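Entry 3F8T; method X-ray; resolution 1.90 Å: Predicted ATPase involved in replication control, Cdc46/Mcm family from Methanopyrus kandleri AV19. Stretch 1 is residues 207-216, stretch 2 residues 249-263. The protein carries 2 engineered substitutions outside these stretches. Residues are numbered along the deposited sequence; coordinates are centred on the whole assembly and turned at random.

Stretch 1 (207-216) TFARAIAPLP
Stretch 2, residues 249-263: VVCSEILHHVLDHLA

Residues 207-212 form the last turns of a helix that begins earlier in the chain, and residues 249-261 continue a second such helix. Their axes approach to 11.1 Å, with 123° between the N-to-C directions, so the helices run obliquely against each other. In the first, Ala211 N to Thr207 O (3.1 Å) and Ile212 N to Phe208 O (3.0 Å) keep the i to i-4 pattern. Ala213 N still bonds Ala209 O at 2.9 Å, but its phi/psi of -144/81 leaves the helical region. The second helix holds the same pattern, from Glu253 N to Val249 O (3.1 Å) through His261 N to His257 O (3.0 Å). Leu262 is the first residue to leave helical values (-129/-38), and Ala263 N bonds Val258 O at 2.8 Å. The nearest CA atoms across the stretches are those of Ile212 and Val258, 6.5 Å apart.

The one hydrogen bond across the contact runs from His257 NE2 to Ala211 O, 2.8 Å with an N-H...O angle of 158°. Chi1 of 179° (t) and chi2 of 43° carry the imidazole to the end of the first helix, where Ala211 O accepts no backbone amide within the stretch. Ile212 O also lies near the ring plane, 3.3 Å from His257 CD2.

Ile212 (m, t) has the largest covered area, 83 Å². Its CG1 lies 3.4 Å from Leu262 CD1, while its CG2 sits 3.8 Å from Val258 CG2 (chi1 t) and 4.4 Å from Ile254 CG2 (m, t). Leu262 (m, t) points toward the first stretch, and its CD2 meets Phe208 CE2 obliquely at 4.4 Å; Phe208 has chi1 -86° and chi2 91°. These buried side chains lack polar groups, so they pair by van der Waals contact. Leu215 CD1 (m, t) touches Val250 CG2 (chi1 p) at 4.3 Å. Both sides summed, 354 Å² is buried.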

# COMPACT_ATOMS: atom_id res chain seq x y z
N THR A 207 -9.08 -15.03 -16.05
CA THR A 207 -8.42 -13.91 -16.71
C THR A 207 -7.14 -13.47 -15.98
O THR A 207 -6.09 -13.33 -16.61
CB THR A 207 -9.39 -12.74 -16.86
OG1 THR A 207 -10.53 -13.17 -17.60
CG2 THR A 207 -8.74 -11.60 -17.58
N PHE A 208 -7.24 -13.23 -14.67
CA PHE A 208 -6.09 -12.80 -13.90
C PHE A 208 -5.03 -13.90 -13.82
O PHE A 208 -3.84 -13.61 -13.93
CB PHE A 208 -6.50 -12.36 -12.48
CG PHE A 208 -6.93 -10.93 -12.39
CD1 PHE A 208 -8.27 -10.58 -12.55
CD2 PHE A 208 -5.99 -9.92 -12.12
CE1 PHE A 208 -8.67 -9.24 -12.42
CE2 PHE A 208 -6.38 -8.59 -12.00
CZ PHE A 208 -7.72 -8.24 -12.17
N ALA A 209 -5.47 -15.16 -13.68
CA ALA A 209 -4.57 -16.31 -13.57
C ALA A 209 -3.71 -16.46 -14.82
O ALA A 209 -2.51 -16.70 -14.74
CB ALA A 209 -5.38 -17.60 -13.33
N ARG A 210 -4.33 -16.31 -15.98
CA ARG A 210 -3.62 -16.39 -17.25
C ARG A 210 -2.71 -15.18 -17.48
O ARG A 210 -1.62 -15.31 -18.04
CB ARG A 210 -4.60 -16.56 -18.41
CG ARG A 210 -4.86 -18.03 -18.73
CD ARG A 210 -6.30 -18.43 -18.51
NE ARG A 210 -6.58 -19.79 -18.98
CZ ARG A 210 -6.29 -20.90 -18.29
NH1 ARG A 210 -6.61 -22.09 -18.79
NH2 ARG A 210 -5.69 -20.82 -17.11
N ALA A 211 -3.14 -14.02 -17.01
CA ALA A 211 -2.30 -12.83 -17.07
C ALA A 211 -1.01 -13.06 -16.28
O ALA A 211 0.07 -12.71 -16.75
CB ALA A 211 -3.04 -11.62 -16.54
N ILE A 212 -1.13 -13.66 -15.11
CA ILE A 212 0.01 -13.87 -14.22
C ILE A 212 0.94 -15.00 -14.66
O ILE A 212 2.18 -14.85 -14.64
CB ILE A 212 -0.46 -14.14 -12.76
CG1 ILE A 212 -1.18 -12.91 -12.20
CG2 ILE A 212 0.74 -14.54 -11.88
CD1 ILE A 212 -1.93 -13.18 -10.90
N ALA A 213 0.36 -16.13 -15.04
CA ALA A 213 1.15 -17.33 -15.31
C ALA A 213 0.56 -18.11 -16.47
O ALA A 213 -0.17 -19.07 -16.26
CB ALA A 213 1.25 -18.21 -14.05
N PRO A 214 0.86 -17.67 -17.70
CA PRO A 214 0.25 -18.22 -18.91
C PRO A 214 0.88 -19.53 -19.42
O PRO A 214 0.37 -20.11 -20.38
CB PRO A 214 0.44 -17.10 -19.93
CG PRO A 214 1.67 -16.41 -19.52
CD PRO A 214 1.82 -16.59 -18.02
N LEU A 215 1.96 -20.00 -18.79
CA LEU A 215 2.65 -21.21 -19.26
C LEU A 215 1.81 -22.46 -19.03
O LEU A 215 1.07 -22.54 -18.04
CB LEU A 215 4.05 -21.34 -18.63
CG LEU A 215 5.06 -20.23 -18.96
CD1 LEU A 215 6.44 -20.55 -18.39
CD2 LEU A 215 5.15 -19.95 -20.48
N PRO A 216 1.88 -23.44 -19.96
CA PRO A 216 1.16 -24.70 -19.76
C PRO A 216 1.43 -25.29 -18.38
O PRO A 216 2.57 -25.27 -17.90
CB PRO A 216 1.72 -25.63 -20.85
CG PRO A 216 2.93 -24.92 -21.40
CD PRO A 216 2.64 -23.47 -21.23
N VAL A 249 14.89 -18.98 -12.30
CA VAL A 249 14.58 -18.11 -13.42
C VAL A 249 13.06 -17.89 -13.57
O VAL A 249 12.59 -16.75 -13.69
CB VAL A 249 15.14 -18.73 -14.74
CG1 VAL A 249 14.54 -20.14 -14.98
CG2 VAL A 249 14.88 -17.78 -15.93
N VAL A 250 12.31 -18.97 -13.57
CA VAL A 250 10.88 -18.86 -13.81
C VAL A 250 10.16 -18.20 -12.60
O VAL A 250 9.26 -17.39 -12.78
CB VAL A 250 10.27 -20.19 -14.27
CG1 VAL A 250 10.16 -21.18 -13.12
CG2 VAL A 250 8.90 -19.94 -14.93
N CYS A 251 10.60 -18.54 -11.39
CA CYS A 251 10.01 -17.94 -10.18
C CYS A 251 10.30 -16.44 -10.11
O CYS A 251 9.41 -15.65 -9.76
CB CYS A 251 10.51 -18.65 -8.92
SG CYS A 251 9.94 -20.34 -8.70
N SER A 252 11.52 -16.03 -10.48
CA SER A 252 11.86 -14.61 -10.48
C SER A 252 11.04 -13.83 -11.50
O SER A 252 10.59 -12.73 -11.23
CB SER A 252 13.35 -14.37 -10.74
OG SER A 252 14.13 -14.89 -9.68
N GLU A 253 10.86 -14.41 -12.69
CA GLU A 253 10.05 -13.76 -13.72
C GLU A 253 8.63 -13.55 -13.21
O GLU A 253 8.06 -12.49 -13.43
CB GLU A 253 10.03 -14.61 -15.00
CG GLU A 253 9.33 -13.94 -16.19
CD GLU A 253 7.82 -14.02 -16.12
OE1 GLU A 253 7.28 -14.93 -15.46
OE2 GLU A 253 7.15 -13.15 -16.74
N ILE A 254 8.07 -14.55 -12.54
CA ILE A 254 6.71 -14.44 -11.98
C ILE A 254 6.62 -13.28 -10.94
O ILE A 254 5.79 -12.38 -11.07
CB ILE A 254 6.20 -15.79 -11.44
CG1 ILE A 254 5.99 -16.76 -12.62
CG2 ILE A 254 4.86 -15.62 -10.70
CD1 ILE A 254 5.86 -18.22 -12.23
N LEU A 255 7.51 -13.30 -9.95
CA LEU A 255 7.52 -12.25 -8.91
C LEU A 255 7.64 -10.85 -9.52
O LEU A 255 6.89 -9.94 -9.16
CB LEU A 255 8.66 -12.50 -7.90
CG LEU A 255 8.37 -13.38 -6.68
CD1 LEU A 255 7.85 -14.75 -7.05
CD2 LEU A 255 9.63 -13.51 -5.79
N HIS A 256 8.58 -10.69 -10.45
CA HIS A 256 8.78 -9.40 -11.12
C HIS A 256 7.55 -9.00 -11.94
O HIS A 256 7.16 -7.83 -11.94
CB HIS A 256 10.01 -9.44 -12.04
CG HIS A 256 11.31 -9.29 -11.32
ND1 HIS A 256 11.63 -8.16 -10.59
CD2 HIS A 256 12.40 -10.09 -11.25
CE1 HIS A 256 12.84 -8.30 -10.08
NE2 HIS A 256 13.33 -9.46 -10.48
N HIS A 257 6.98 -9.98 -12.64
CA HIS A 257 5.77 -9.76 -13.43
C HIS A 257 4.60 -9.23 -12.58
O HIS A 257 4.00 -8.18 -12.90
CB HIS A 257 5.38 -11.05 -14.16
CG HIS A 257 4.13 -10.91 -14.98
ND1 HIS A 257 3.89 -9.81 -15.78
CD2 HIS A 257 3.06 -11.73 -15.12
CE1 HIS A 257 2.72 -9.96 -16.38
NE2 HIS A 257 2.20 -11.11 -16.00
N VAL A 258 4.32 -9.93 -11.49
CA VAL A 258 3.24 -9.53 -10.58
C VAL A 258 3.46 -8.10 -10.06
O VAL A 258 2.58 -7.25 -10.15
CB VAL A 258 3.07 -10.52 -9.39
CG1 VAL A 258 2.16 -9.90 -8.33
CG2 VAL A 258 2.50 -11.87 -9.88
N LEU A 259 4.66 -7.83 -9.55
CA LEU A 259 4.97 -6.50 -9.02
C LEU A 259 4.99 -5.40 -10.06
O LEU A 259 4.60 -4.27 -9.78
CB LEU A 259 6.32 -6.53 -8.34
CG LEU A 259 6.37 -6.95 -6.89
CD1 LEU A 259 7.76 -6.61 -6.48
CD2 LEU A 259 5.41 -6.15 -6.05
N ASP A 260 5.46 -5.72 -11.26
CA ASP A 260 5.62 -4.68 -12.27
C ASP A 260 4.32 -4.30 -12.90
O ASP A 260 4.14 -3.14 -13.24
CB ASP A 260 6.58 -5.12 -13.38
CG ASP A 260 8.02 -5.20 -12.90
OD1 ASP A 260 8.32 -4.80 -11.75
OD2 ASP A 260 8.84 -5.72 -13.67
N HIS A 261 3.43 -5.26 -13.07
CA HIS A 261 2.28 -5.10 -13.95
C HIS A 261 0.92 -5.19 -13.30
O HIS A 261 -0.07 -4.78 -13.89
CB HIS A 261 2.34 -6.14 -15.07
CG HIS A 261 3.60 -6.07 -15.87
ND1 HIS A 261 3.99 -4.94 -16.54
CD2 HIS A 261 4.57 -7.00 -16.09
CE1 HIS A 261 5.15 -5.16 -17.13
NE2 HIS A 261 5.52 -6.40 -16.88
N LEU A 262 0.87 -5.75 -12.09
CA LEU A 262 -0.43 -6.04 -11.49
C LEU A 262 -0.60 -5.53 -10.08
O LEU A 262 -1.70 -5.07 -9.73
CB LEU A 262 -0.72 -7.55 -11.53
CG LEU A 262 -1.07 -8.06 -12.93
CD1 LEU A 262 -1.11 -9.57 -12.92
CD2 LEU A 262 -2.41 -7.47 -13.39
N ALA A 263 0.45 -5.60 -9.27
CA ALA A 263 0.33 -5.25 -7.85
C ALA A 263 -0.11 -3.78 -7.64
O ALA A 263 0.37 -2.89 -8.34
CB ALA A 263 1.64 -5.54 -7.11